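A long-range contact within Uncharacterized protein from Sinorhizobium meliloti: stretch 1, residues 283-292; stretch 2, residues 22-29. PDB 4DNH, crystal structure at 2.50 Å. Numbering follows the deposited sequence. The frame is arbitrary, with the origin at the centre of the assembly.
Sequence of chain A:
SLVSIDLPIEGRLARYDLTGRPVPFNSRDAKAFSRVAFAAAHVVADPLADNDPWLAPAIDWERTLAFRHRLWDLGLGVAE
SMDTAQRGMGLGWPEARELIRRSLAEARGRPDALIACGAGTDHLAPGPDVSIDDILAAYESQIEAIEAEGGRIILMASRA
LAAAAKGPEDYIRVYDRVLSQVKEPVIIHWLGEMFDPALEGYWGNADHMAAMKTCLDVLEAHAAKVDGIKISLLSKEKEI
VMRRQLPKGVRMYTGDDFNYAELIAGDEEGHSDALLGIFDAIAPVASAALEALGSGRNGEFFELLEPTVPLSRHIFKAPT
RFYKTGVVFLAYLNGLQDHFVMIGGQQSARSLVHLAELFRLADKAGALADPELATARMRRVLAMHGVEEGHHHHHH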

# COMPACT_ATOMS: atom_id res chain seq x y z
N ALA A 283 -1.56 3.64 -10.73
CA ALA A 283 -2.52 2.64 -11.19
C ALA A 283 -2.57 2.43 -12.71
O ALA A 283 -2.38 1.29 -13.17
CB ALA A 283 -3.92 2.90 -10.62
N PRO A 284 -2.82 3.51 -13.49
CA PRO A 284 -2.95 3.35 -14.96
C PRO A 284 -1.73 2.75 -15.62
O PRO A 284 -1.87 1.91 -16.51
CB PRO A 284 -3.14 4.78 -15.46
CG PRO A 284 -3.66 5.52 -14.28
CD PRO A 284 -3.00 4.91 -13.09
N VAL A 285 -0.55 3.18 -15.18
CA VAL A 285 0.72 2.73 -15.75
C VAL A 285 0.98 1.28 -15.36
O VAL A 285 1.39 0.47 -16.20
CB VAL A 285 1.90 3.61 -15.26
CG1 VAL A 285 3.23 3.09 -15.77
CG2 VAL A 285 1.70 5.06 -15.68
N ALA A 286 0.76 0.97 -14.08
CA ALA A 286 0.99 -0.39 -13.59
C ALA A 286 0.14 -1.39 -14.37
O ALA A 286 0.63 -2.45 -14.79
CB ALA A 286 0.68 -0.48 -12.10
N SER A 287 -1.13 -1.03 -14.56
CA SER A 287 -2.06 -1.81 -15.34
C SER A 287 -1.49 -2.03 -16.75
O SER A 287 -1.34 -3.18 -17.18
CB SER A 287 -3.41 -1.10 -15.40
OG SER A 287 -4.30 -1.75 -16.29
N ALA A 288 -1.14 -0.95 -17.44
CA ALA A 288 -0.60 -1.03 -18.80
C ALA A 288 0.64 -1.91 -18.88
O ALA A 288 0.83 -2.64 -19.85
CB ALA A 288 -0.30 0.35 -19.35
N ALA A 289 1.47 -1.86 -17.84
CA ALA A 289 2.71 -2.62 -17.82
C ALA A 289 2.49 -4.08 -17.46
O ALA A 289 3.13 -4.95 -18.02
CB ALA A 289 3.72 -1.96 -16.90
N LEU A 290 1.59 -4.34 -16.53
CA LEU A 290 1.22 -5.71 -16.20
C LEU A 290 0.59 -6.42 -17.40
O LEU A 290 0.71 -7.65 -17.53
CB LEU A 290 0.28 -5.75 -15.00
CG LEU A 290 0.87 -5.41 -13.63
CD1 LEU A 290 -0.24 -5.16 -12.63
CD2 LEU A 290 1.82 -6.48 -13.12
N GLU A 291 -0.07 -5.67 -18.27
CA GLU A 291 -0.60 -6.24 -19.50
C GLU A 291 0.54 -6.65 -20.44
O GLU A 291 0.54 -7.77 -20.95
CB GLU A 291 -1.55 -5.28 -20.20
CG GLU A 291 -2.19 -5.90 -21.44
CD GLU A 291 -2.95 -4.91 -22.31
OE1 GLU A 291 -3.04 -3.71 -21.94
OE2 GLU A 291 -3.44 -5.32 -23.38
N ALA A 292 1.49 -5.75 -20.65
CA ALA A 292 2.66 -6.03 -21.49
C ALA A 292 3.45 -7.25 -20.98
O ALA A 292 3.81 -8.13 -21.76
CB ALA A 292 3.55 -4.80 -21.60
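Stretch 2, residues 22-29: PVPFNSRD

Residues 22–29 form an extended segment without regular helix or strand that passes obliquely across the helix containing residues 283–292, drifting toward its later residues. Their backbone torsions stay in the extended region throughout, with phi between -58° and -152° and psi between 121° and 152°. The direct hydrogen bonds to the helix come from the Arg-28 side chain, and a water adds a bridge. The helix is regular, its i to i+4 hydrogen bonds running from Ser-287 N to Ala-283 O (3.0 Å) through Ala-292 N to Ala-288 O (3.3 Å). The two stretches are at least 256 residues apart in sequence wherever they touch, and together they bury 393 Å². The course of the segment is best described by the closest CA atoms, which pair Val-23 with Val-285 (6.0 Å), Phe-25 with Pro-284 (5.3 Å) and Arg-28 with Ser-287 (7.4 Å).

Pro-22 leads in without touching the helix. Val-23 then points its CA-to-CB bond toward it and supplies the apolar part of the contact. Its CB lies 3.8 Å from Val-285 CG2, and its CG1, with chi1 in the t well, lies 3.9 Å from Ala-288 CB. The short side chain of Ala-288 thus meets the valine one helical turn beyond Pro-284, whose carbonyl O is 4.2 Å from the same CG1.

The CA-to-CB bond of Pro-24 points away, but its carbonyl takes part through water 1. This water donates to Pro-24 O (3.1 Å) and to Pro-284 O (2.6 Å), and accepts from Arg-28 NH2 (2.6 Å), so it joins two points of the extended segment to the helix. Pro-284 O also accepts the helical bond from Ala-288 N, at 3.1 Å. Phe-25 has the CA nearest to Pro-284, yet its CA-to-CB bond points sideways and its side chain comes no closer than 4.6 Å, from CD2 to Pro-284 CG. Asn-26 contributes mainly backbone, its O standing 4.2 Å from Ser-287 OG, and the CA-to-CB bond of Ser-27 points away.

The segment returns to the helix at Arg-28, which has the largest area covered by the other stretch, 102 Å². Its CA-to-CB bond points toward the helix, and chi1 in m followed by chi2 and chi3 in t extends the side chain so that the guanidinium reaches Ser-287, Ala-288 and Glu-291. NE donates to Glu-291 OE1 at 2.6 Å, with an N-H...O angle of 149°, in a salt bridge whose carboxylate oxygen lies at the guanidinium edge, near its plane. NH2 donates to Ser-287 OG at 2.7 Å and 152°. Since Ser-287 and Glu-291 are four residues apart, their side chains emerge on the same side of the helix and can be engaged by a single arginine. Ala-288 packs closely as well, its CB 3.5 Å from Arg-28 NH1. Asp-29 then carries the chain out of reach.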

# COMPACT_ATOMS: atom_id res chain seq x y z
N PRO A 22 1.31 11.22 -21.06
CA PRO A 22 0.52 10.47 -20.08
C PRO A 22 0.23 9.08 -20.62
O PRO A 22 -0.12 8.95 -21.79
CB PRO A 22 -0.78 11.26 -19.99
CG PRO A 22 -0.40 12.65 -20.41
CD PRO A 22 0.63 12.47 -21.47
N VAL A 23 0.43 8.06 -19.80
CA VAL A 23 -0.03 6.72 -20.17
C VAL A 23 -1.55 6.77 -20.09
O VAL A 23 -2.11 7.11 -19.04
CB VAL A 23 0.55 5.64 -19.25
CG1 VAL A 23 -0.08 4.29 -19.52
CG2 VAL A 23 2.04 5.54 -19.44
N PRO A 24 -2.23 6.47 -21.22
CA PRO A 24 -3.70 6.58 -21.23
C PRO A 24 -4.34 5.51 -20.35
O PRO A 24 -3.87 4.36 -20.30
CB PRO A 24 -4.07 6.38 -22.70
CG PRO A 24 -2.93 5.63 -23.31
CD PRO A 24 -1.70 5.91 -22.47
N PHE A 25 -5.37 5.93 -19.62
CA PHE A 25 -6.18 5.03 -18.80
C PHE A 25 -6.88 4.08 -19.75
O PHE A 25 -7.48 4.52 -20.73
CB PHE A 25 -7.19 5.87 -18.02
CG PHE A 25 -8.07 5.08 -17.09
CD1 PHE A 25 -9.03 4.20 -17.59
CD2 PHE A 25 -7.98 5.27 -15.72
CE1 PHE A 25 -9.85 3.49 -16.73
CE2 PHE A 25 -8.81 4.56 -14.85
CZ PHE A 25 -9.75 3.67 -15.37
N ASN A 26 -6.77 2.79 -19.49
CA ASN A 26 -7.46 1.79 -20.30
C ASN A 26 -8.00 0.68 -19.40
O ASN A 26 -7.26 0.08 -18.64
CB ASN A 26 -6.54 1.25 -21.41
CG ASN A 26 -7.26 0.41 -22.46
OD1 ASN A 26 -6.62 -0.32 -23.21
ND2 ASN A 26 -8.59 0.53 -22.53
N SER A 27 -9.30 0.45 -19.47
CA SER A 27 -9.97 -0.60 -18.71
C SER A 27 -9.38 -1.96 -19.06
O SER A 27 -9.08 -2.22 -20.21
CB SER A 27 -11.47 -0.59 -19.03
OG SER A 27 -12.25 -0.88 -17.88
N ARG A 28 -9.19 -2.83 -18.06
CA ARG A 28 -8.50 -4.10 -18.26
C ARG A 28 -9.00 -5.13 -17.26
O ARG A 28 -9.42 -4.79 -16.16
CB ARG A 28 -6.97 -3.97 -18.09
CG ARG A 28 -6.26 -3.17 -19.17
CD ARG A 28 -4.74 -3.21 -19.08
NE ARG A 28 -4.17 -2.31 -20.08
CZ ARG A 28 -3.91 -1.02 -19.87
NH1 ARG A 28 -3.42 -0.29 -20.87
NH2 ARG A 28 -4.11 -0.46 -18.67
N ASP A 29 -8.92 -6.38 -17.69
CA ASP A 29 -9.30 -7.55 -16.92
C ASP A 29 -8.02 -8.14 -16.36
O ASP A 29 -7.02 -8.21 -17.08
CB ASP A 29 -9.96 -8.57 -17.87
CG ASP A 29 -10.72 -9.67 -17.14
OD1 ASP A 29 -10.13 -10.34 -16.26
OD2 ASP A 29 -11.90 -9.89 -17.48
O HOH W 1 -3.83 2.12 -18.17